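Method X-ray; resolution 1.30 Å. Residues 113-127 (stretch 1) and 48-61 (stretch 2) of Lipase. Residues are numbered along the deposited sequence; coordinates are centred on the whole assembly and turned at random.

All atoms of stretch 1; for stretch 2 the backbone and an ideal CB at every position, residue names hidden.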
# COMPACT_ATOMS: atom_id res chain seq x y z
N GLU A 113 -17.18 -2.81 5.73
CA GLU A 113 -16.72 -2.47 7.07
C GLU A 113 -16.33 -1.00 7.15
O GLU A 113 -16.66 -0.32 8.13
CB GLU A 113 -15.55 -3.37 7.50
CG GLU A 113 -14.98 -3.01 8.86
CD GLU A 113 -15.95 -3.25 10.02
OE1 GLU A 113 -17.00 -3.89 9.83
OE2 GLU A 113 -15.57 -2.93 11.17
N VAL A 114 -15.68 -0.47 6.13
CA VAL A 114 -15.35 0.95 6.13
C VAL A 114 -16.64 1.80 6.21
O VAL A 114 -16.69 2.79 6.96
CB VAL A 114 -14.47 1.35 4.93
CG1 VAL A 114 -14.32 2.88 4.84
CG2 VAL A 114 -13.11 0.65 5.01
N LYS A 115 -17.67 1.40 5.48
CA LYS A 115 -18.93 2.14 5.51
C LYS A 115 -19.57 2.10 6.89
O LYS A 115 -20.02 3.13 7.40
CB LYS A 115 -19.89 1.60 4.46
CG LYS A 115 -21.12 2.47 4.24
CD LYS A 115 -22.08 1.80 3.27
CE LYS A 115 -23.23 2.75 2.91
NZ LYS A 115 -24.01 2.27 1.73
N ALA A 116 -19.48 0.96 7.56
CA ALA A 116 -19.97 0.86 8.92
C ALA A 116 -19.18 1.76 9.87
O ALA A 116 -19.75 2.41 10.76
CB ALA A 116 -19.93 -0.58 9.39
N LEU A 117 -17.86 1.82 9.70
CA LEU A 117 -17.04 2.65 10.57
C LEU A 117 -17.27 4.13 10.31
O LEU A 117 -17.25 4.94 11.24
CB LEU A 117 -15.56 2.27 10.45
CG LEU A 117 -15.20 0.93 11.09
CD1 LEU A 117 -13.80 0.50 10.64
CD2 LEU A 117 -15.27 1.04 12.59
N ILE A 118 -17.50 4.50 9.06
CA ILE A 118 -17.83 5.89 8.72
C ILE A 118 -19.11 6.35 9.42
O ILE A 118 -19.17 7.46 9.95
CB ILE A 118 -17.94 6.10 7.20
CG1 ILE A 118 -16.55 6.06 6.54
CG2 ILE A 118 -18.67 7.42 6.88
CD1 ILE A 118 -16.61 5.95 5.02
N ALA A 119 -20.09 5.46 9.52
CA ALA A 119 -21.33 5.79 10.23
C ALA A 119 -21.09 6.06 11.72
O ALA A 119 -21.73 6.94 12.31
CB ALA A 119 -22.35 4.70 10.05
N LYS A 120 -20.16 5.33 12.32
CA LYS A 120 -19.85 5.48 13.73
C LYS A 120 -18.89 6.63 14.00
O LYS A 120 -18.97 7.28 15.06
CB LYS A 120 -19.29 4.17 14.29
CG LYS A 120 -19.15 4.13 15.79
CD LYS A 120 -19.18 2.69 16.31
CE LYS A 120 -18.86 2.60 17.80
NZ LYS A 120 -19.65 3.56 18.63
N TYR A 121 -17.98 6.88 13.05
CA TYR A 121 -16.94 7.90 13.20
C TYR A 121 -16.94 8.83 11.98
O TYR A 121 -16.04 8.77 11.14
CB TYR A 121 -15.56 7.23 13.36
CG TYR A 121 -15.49 6.24 14.50
CD1 TYR A 121 -15.37 6.67 15.81
CD2 TYR A 121 -15.48 4.88 14.25
CE1 TYR A 121 -15.34 5.77 16.86
CE2 TYR A 121 -15.41 3.96 15.30
CZ TYR A 121 -15.36 4.41 16.59
OH TYR A 121 -15.40 3.50 17.62
N PRO A 122 -17.96 9.69 11.86
CA PRO A 122 -18.24 10.34 10.58
C PRO A 122 -17.30 11.51 10.33
O PRO A 122 -17.29 12.02 9.22
CB PRO A 122 -19.68 10.86 10.75
CG PRO A 122 -19.87 10.97 12.23
CD PRO A 122 -19.11 9.80 12.79
N ASP A 123 -16.50 11.87 11.32
CA ASP A 123 -15.48 12.90 11.16
C ASP A 123 -14.08 12.35 10.84
O ASP A 123 -13.14 13.11 10.63
CB ASP A 123 -15.40 13.78 12.40
CG ASP A 123 -15.07 12.98 13.65
OD1 ASP A 123 -15.74 11.94 13.93
OD2 ASP A 123 -14.20 13.45 14.42
N TYR A 124 -13.93 11.02 10.85
CA TYR A 124 -12.62 10.42 10.60
C TYR A 124 -12.29 10.41 9.11
O TYR A 124 -13.17 10.40 8.27
CB TYR A 124 -12.59 9.00 11.15
CG TYR A 124 -12.41 8.90 12.65
CD1 TYR A 124 -12.75 9.96 13.50
CD2 TYR A 124 -12.00 7.72 13.23
CE1 TYR A 124 -12.72 9.80 14.88
CE2 TYR A 124 -11.92 7.57 14.59
CZ TYR A 124 -12.24 8.63 15.42
OH TYR A 124 -12.17 8.48 16.79
N THR A 125 -11.01 10.51 8.79
CA THR A 125 -10.55 10.38 7.40
C THR A 125 -10.11 8.93 7.15
O THR A 125 -10.16 8.09 8.07
CB THR A 125 -9.39 11.35 7.12
OG1 THR A 125 -8.29 11.05 7.98
CG2 THR A 125 -9.85 12.82 7.36
N LEU A 126 -9.72 8.62 5.91
CA LEU A 126 -9.39 7.24 5.51
C LEU A 126 -7.90 7.09 5.30
O LEU A 126 -7.21 7.99 4.79
CB LEU A 126 -10.13 6.87 4.23
CG LEU A 126 -11.65 7.04 4.27
CD1 LEU A 126 -12.25 6.58 2.95
CD2 LEU A 126 -12.26 6.26 5.44
N GLU A 127 -7.41 5.88 5.58
CA GLU A 127 -6.04 5.54 5.22
C GLU A 127 -5.95 4.07 4.83
O GLU A 127 -6.71 3.23 5.32
CB GLU A 127 -5.07 5.87 6.34
CG GLU A 127 -5.23 5.07 7.58
CD GLU A 127 -4.20 5.44 8.65
OE1 GLU A 127 -3.04 5.76 8.28
OE2 GLU A 127 -4.51 5.31 9.85
N UNK A 48 -6.47 -6.10 7.87
CA UNK A 48 -7.21 -5.61 9.03
C UNK A 48 -7.97 -4.40 8.56
O UNK A 48 -7.43 -3.57 7.83
CB UNK A 48 -6.30 -5.28 10.21
N UNK A 49 -9.13 -4.17 9.15
CA UNK A 49 -9.80 -2.87 9.09
C UNK A 49 -10.07 -2.41 10.49
O UNK A 49 -10.31 -3.22 11.39
CB UNK A 49 -11.10 -2.94 8.28
N UNK A 50 -9.88 -1.12 10.74
CA UNK A 50 -10.21 -0.59 12.06
C UNK A 50 -10.10 0.92 12.07
O UNK A 50 -10.25 1.56 11.04
CB UNK A 50 -9.30 -1.19 13.13
N UNK A 51 -9.97 1.47 13.27
CA UNK A 51 -9.99 2.93 13.44
C UNK A 51 -8.92 3.34 14.45
O UNK A 51 -8.59 2.59 15.37
CB UNK A 51 -11.37 3.41 13.90
N UNK A 52 -8.42 4.55 14.26
CA UNK A 52 -7.48 5.18 15.19
C UNK A 52 -8.15 6.41 15.79
O UNK A 52 -8.31 7.41 15.11
CB UNK A 52 -6.17 5.55 14.49
N UNK A 53 -8.41 6.35 17.09
CA UNK A 53 -8.90 7.52 17.84
C UNK A 53 -7.85 8.63 17.87
O UNK A 53 -8.17 9.80 17.64
CB UNK A 53 -9.28 7.12 19.27
N UNK A 54 -6.57 8.24 17.95
CA UNK A 54 -5.45 9.18 17.97
C UNK A 54 -5.38 9.97 16.67
O UNK A 54 -5.21 11.19 16.69
CB UNK A 54 -4.13 8.44 18.21
N UNK A 55 -5.46 9.28 15.54
CA UNK A 55 -5.29 9.94 14.24
C UNK A 55 -6.60 10.41 13.61
O UNK A 55 -6.60 11.07 12.59
CB UNK A 55 -4.58 8.99 13.27
N UNK A 56 -7.71 9.97 14.20
CA UNK A 56 -9.04 10.16 13.61
C UNK A 56 -9.09 9.62 12.20
O UNK A 56 -9.50 10.29 11.25
CB UNK A 56 -9.43 11.64 13.61
N UNK A 57 -8.67 8.36 12.09
CA UNK A 57 -8.71 7.67 10.80
C UNK A 57 -9.42 6.34 10.89
O UNK A 57 -9.51 5.73 11.97
CB UNK A 57 -7.29 7.46 10.27
N UNK A 58 -9.93 5.93 9.74
CA UNK A 58 -10.38 4.57 9.51
C UNK A 58 -9.39 3.94 8.54
O UNK A 58 -9.08 4.54 7.50
CB UNK A 58 -11.81 4.53 8.97
N UNK A 59 -8.81 2.81 8.95
CA UNK A 59 -7.61 2.26 8.32
C UNK A 59 -7.89 0.88 7.73
O UNK A 59 -8.55 0.04 8.35
CB UNK A 59 -6.46 2.18 9.33
N UNK A 60 -7.33 0.67 6.55
CA UNK A 60 -7.27 -0.63 5.89
C UNK A 60 -5.81 -1.04 5.75
O UNK A 60 -5.03 -0.37 5.06
CB UNK A 60 -7.96 -0.59 4.53
N UNK A 61 -5.43 -2.11 6.44
CA UNK A 61 -4.02 -2.51 6.52
C UNK A 61 -3.89 -3.89 5.90
O UNK A 61 -4.52 -4.85 6.37
CB UNK A 61 -3.51 -2.51 7.96

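At 48 nothing of stretch 1 lies within 5.5 Å of the ideal CB, so stretch 1 sets no preference. It is Phe48.

At 49 the CB points toward the helix, the ideal CB 3.9 Å from Glu113 CG and 5.0 Å from Leu117 CD1. A compact apolar side chain would suit. Val49 places CG1 3.6 Å from Glu113 CG and 3.8 Å from Leu117 CD1.

Position 50 points away, and its phi/psi of -172/-160 is extended in a way glycine tolerates best. Gly50 has its O 3.7 Å from Leu117 CD1.

At 51 the CB points toward stretch 1, near the rings of both Tyr121 and Tyr124, with Leu117 CD2 near. An aromatic or a long apolar side chain would fit. Tyr51 stacks face to face on Tyr121, centroids 4.5 Å apart and planes at 27°.

At 52 the CB points sideways; the ideal CB is 4.9 Å from Glu127 OE2. Small or polar residues would do. Ser52 OG accepts a hydrogen bond from the backbone N of 55.

At 53 the ideal CB is 4.0 Å from Tyr124 OH, and many residues are possible. Thr53 CG2 lies 3.9 Å from Tyr124 OH. Position 54 points away and is free; it is Glu54. At 55 the CB points sideways, the ideal CB 5.0 Å from Glu127 OE2, and many side chains would do. It is Lys55, whose end leads away.

Position 56 has phi/psi of 54/52, left-handed, which favours Gly, Asn or Asp but admits others. The ideal CB is 3.7 Å from Tyr124 CD1. Lys56 sets its CA over the Tyr124 ring, 3.6 Å from the centroid, a CH-pi contact. Lys56 O accepts from Thr125 N at 2.9 Å.

At 57 the ideal CB lies 3.5 Å from the carboxylate oxygen Glu127 OE2, which suits a short donor: Ser or Thr. Thr57 OG1 donates to Glu127 OE2 at 2.8 Å.

Position 58 points to the sheet face of Leu126, with Leu117 CB 4.6 Å from its ideal CB. A large aliphatic side chain would fill the gap between strand and helix. Ile58 buries the most area here. Ile58 CD1 reaches 3.8 Å from Ile118 CG1, and Ile58 N donates to Thr125 O at 2.7 Å.

At 59 Glu127 CG is 3.6 Å from the ideal CB, so a small residue fits easily. Ala59 bridges Glu127 in parallel register.

Position 60 points sideways, with Val114 CG2 5.3 Å from its ideal CB; a beta-branched apolar residue suits. Val60 CG2 meets Val114 CG2 at 3.8 Å. At 61 stretch 1 is again out of reach and does not choose; it is Ile61.

Stretch 2 (48-61) FVGYSTEKKTIAVI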
# COMPACT_ATOMS: atom_id res chain seq x y z
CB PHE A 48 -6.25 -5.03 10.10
CG PHE A 48 -5.20 -5.96 10.60
CD1 PHE A 48 -5.52 -7.27 10.94
CD2 PHE A 48 -3.96 -5.45 11.01
CE1 PHE A 48 -4.59 -8.08 11.58
CE2 PHE A 48 -3.04 -6.24 11.67
CZ PHE A 48 -3.35 -7.57 11.93
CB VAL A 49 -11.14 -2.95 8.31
CG1 VAL A 49 -11.75 -1.55 8.17
CG2 VAL A 49 -10.88 -3.55 6.92
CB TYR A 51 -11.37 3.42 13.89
CG TYR A 51 -11.79 2.94 15.24
CD1 TYR A 51 -11.51 3.68 16.38
CD2 TYR A 51 -12.42 1.71 15.40
CE1 TYR A 51 -11.86 3.23 17.64
CE2 TYR A 51 -12.74 1.22 16.66
CZ TYR A 51 -12.46 1.98 17.78
OH TYR A 51 -12.78 1.50 19.04
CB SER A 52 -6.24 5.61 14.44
OG SER A 52 -5.40 6.37 15.33
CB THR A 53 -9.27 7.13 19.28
OG1 THR A 53 -10.16 6.01 19.26
CG2 THR A 53 -9.93 8.30 19.98
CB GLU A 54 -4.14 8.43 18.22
CG GLU A 54 -2.93 9.35 18.27
CD GLU A 54 -1.64 8.59 18.53
OE1 GLU A 54 -1.68 7.55 19.22
OE2 GLU A 54 -0.63 8.92 17.87
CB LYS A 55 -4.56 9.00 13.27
CG LYS A 55 -3.15 8.62 13.71
CD LYS A 55 -2.20 9.83 13.74
CE LYS A 55 -0.76 9.37 13.79
NZ LYS A 55 0.16 10.54 13.95
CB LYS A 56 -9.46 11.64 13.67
CG LYS A 56 -9.62 12.16 15.11
CD LYS A 56 -10.18 13.59 15.11
CE LYS A 56 -10.67 14.01 16.49
NZ LYS A 56 -9.60 13.89 17.53
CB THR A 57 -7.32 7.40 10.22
OG1 THR A 57 -6.59 6.58 11.14
CG2 THR A 57 -6.58 8.69 9.90
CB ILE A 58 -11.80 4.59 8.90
CG1 ILE A 58 -12.78 5.14 9.94
CG2 ILE A 58 -12.23 3.22 8.37
CD1 ILE A 58 -14.07 5.68 9.36
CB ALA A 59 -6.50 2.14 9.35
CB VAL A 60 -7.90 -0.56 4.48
CG1 VAL A 60 -7.81 -1.91 3.79
CG2 VAL A 60 -9.37 -0.07 4.55
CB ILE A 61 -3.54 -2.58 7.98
CG1 ILE A 61 -3.81 -1.27 8.73
CG2 ILE A 61 -2.04 -2.89 8.02
CD1 ILE A 61 -3.60 -1.38 10.24
O HOH W 1 -7.90 12.55 10.39
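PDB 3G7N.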